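Local coordinates for protein Ufm1-specific protease (Caenorhabditis elegans, PDB 5EJJ) that hydrolyses the peptide bond at the C-terminal glycine of the ubiquitin-like modifier Ufm1 as a thiol protease, releasing it from its target proteins, at residues 268-271 / 272-276. Residues are numbered along the deposited sequence; the frame is centred on the assembly and turned at random.
Sequences ANNT and MMVTV
Thr-271 and Thr-275 meet through a forked hydrogen bond. The carbonyl O of Thr-271 accepts from Thr-275 N at 3.0 Å and from the Thr-275 hydroxyl, OG1, at 2.8 Å. The two donors reach it from opposite faces of the carbonyl plane, with OG1 tilted 32° out of it. Thr-275 sets OG1 beside its own backbone N (chi1 -65°), which turns the hydroxyl back along the helix to the preceding turn. The Thr-275 side chain also touches Val-148 of helix 144-156. With an alanine in place of Thr-275, the Thr-271 carbonyl would probably be left to the backbone N-H alone, and the contact with Val-148 would be thinned. The two threonine side chains lie alongside each other, and CG2 of Thr-271 is 4.0 Å from OG1 of Thr-275. The Thr-271 hydroxyl itself bonds to the carbonyl of Arg-267, one turn back, and to the Tyr-135 hydroxyl on strand 127-139.

The backbone bonds follow the i to i+4 alpha-helical pattern. Met-272 N donates to Ala-268 O at 2.8 Å, and the next two bonds join Met-273 to Asn-269 and Val-274 to Asn-270. All lie within the long helix 253-280, away from the inferred active site. One side of this helix packs on strand 127-139 and helix 144-156, through Met-272 on Trp-137 and Ala-152. Another meets helix 59-68, where Phe-64 touches Asn-270 and Met-273.

Looser van der Waals contacts also join successive turns. Met-273 bends at its last torsion (chi3 -120°), which curls CE back to 3.9 Å from Asn-269 CB. Val-274 and Asn-270 meet at a slant, with CG2 of Val-274 4.0 Å from OD1 of Asn-270. That buried amide is held at both ends: OD1 accepts from Gln-305 N, and ND2 donates to Ser-67 OG.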
loop_
_atom_site.group_PDB
_atom_site.type_symbol
_atom_site.label_atom_id
_atom_site.label_comp_id
_atom_site.label_asym_id
_atom_site.label_seq_id
_atom_site.Cartn_x
_atom_site.Cartn_y
_atom_site.Cartn_z
ATOM N N ALA A 268 -15.089 5.330 -12.879
ATOM C CA ALA A 268 -16.106 4.846 -13.814
ATOM C C ALA A 268 -15.431 4.288 -15.067
ATOM O O ALA A 268 -15.712 3.168 -15.468
ATOM C CB ALA A 268 -17.085 5.924 -14.169
ATOM N N ASN A 269 -14.522 5.055 -15.659
ATOM C CA ASN A 269 -13.762 4.584 -16.799
ATOM C C ASN A 269 -13.026 3.278 -16.512
ATOM O O ASN A 269 -12.936 2.406 -17.367
ATOM C CB ASN A 269 -12.768 5.651 -17.238
ATOM C CG ASN A 269 -13.450 6.945 -17.680
ATOM O OD1 ASN A 269 -14.617 6.947 -18.095
ATOM N ND2 ASN A 269 -12.717 8.059 -17.597
ATOM N N ASN A 270 -12.500 3.145 -15.302
ATOM C CA ASN A 270 -11.814 1.934 -14.902
ATOM C C ASN A 270 -12.755 0.750 -14.867
ATOM O O ASN A 270 -12.386 -0.328 -15.302
ATOM C CB ASN A 270 -11.165 2.105 -13.534
ATOM C CG ASN A 270 -9.949 1.199 -13.347
ATOM O OD1 ASN A 270 -10.055 0.075 -12.837
ATOM N ND2 ASN A 270 -8.785 1.682 -13.780
ATOM N N THR A 271 -13.966 0.954 -14.343
ATOM C CA THR A 271 -15.003 -0.089 -14.276
ATOM C C THR A 271 -15.421 -0.482 -15.676
ATOM O O THR A 271 -15.606 -1.657 -15.989
ATOM C CB THR A 271 -16.262 0.428 -13.570
ATOM O OG1 THR A 271 -15.951 0.767 -12.212
ATOM C CG2 THR A 271 -17.374 -0.624 -13.603
ATOM N N MET A 272 -15.572 0.540 -16.510
ATOM C CA MET A 272 -15.917 0.383 -17.905
ATOM C C MET A 272 -14.890 -0.517 -18.573
ATOM O O MET A 272 -15.234 -1.531 -19.180
ATOM C CB MET A 272 -15.940 1.759 -18.566
ATOM C CG MET A 272 -16.238 1.758 -20.065
ATOM S SD MET A 272 -14.867 2.227 -21.162
ATOM C CE MET A 272 -14.418 0.609 -21.781
ATOM N N MET A 273 -13.623 -0.158 -18.434
ATOM C CA MET A 273 -12.563 -0.907 -19.084
ATOM C C MET A 273 -12.429 -2.366 -18.605
ATOM O O MET A 273 -12.171 -3.255 -19.413
ATOM C CB MET A 273 -11.235 -0.164 -18.980
ATOM C CG MET A 273 -11.108 1.010 -19.928
ATOM S SD MET A 273 -9.566 1.956 -19.725
ATOM C CE MET A 273 -10.231 3.565 -19.308
ATOM N N VAL A 274 -12.599 -2.626 -17.316
ATOM C CA VAL A 274 -12.428 -3.989 -16.828
ATOM C C VAL A 274 -13.591 -4.818 -17.322
ATOM O O VAL A 274 -13.432 -5.961 -17.732
ATOM C CB VAL A 274 -12.403 -4.063 -15.291
ATOM C CG1 VAL A 274 -12.090 -5.459 -14.846
ATOM C CG2 VAL A 274 -11.345 -3.153 -14.744
ATOM N N THR A 275 -14.772 -4.222 -17.278
ATOM C CA THR A 275 -15.991 -4.880 -17.727
ATOM C C THR A 275 -15.932 -5.279 -19.196
ATOM O O THR A 275 -16.134 -6.440 -19.522
ATOM C CB THR A 275 -17.200 -3.982 -17.486
ATOM O OG1 THR A 275 -17.361 -3.808 -16.071
ATOM C CG2 THR A 275 -18.438 -4.623 -18.060
ATOM N N VAL A 276 -15.655 -4.310 -20.067
ATOM C CA VAL A 276 -15.472 -4.581 -21.487
ATOM C C VAL A 276 -14.477 -5.722 -21.703
ATOM O O VAL A 276 -14.776 -6.675 -22.407
ATOM C CB VAL A 276 -15.017 -3.320 -22.273
ATOM C CG1 VAL A 276 -14.339 -3.704 -23.580
ATOM C CG2 VAL A 276 -16.193 -2.412 -22.545
#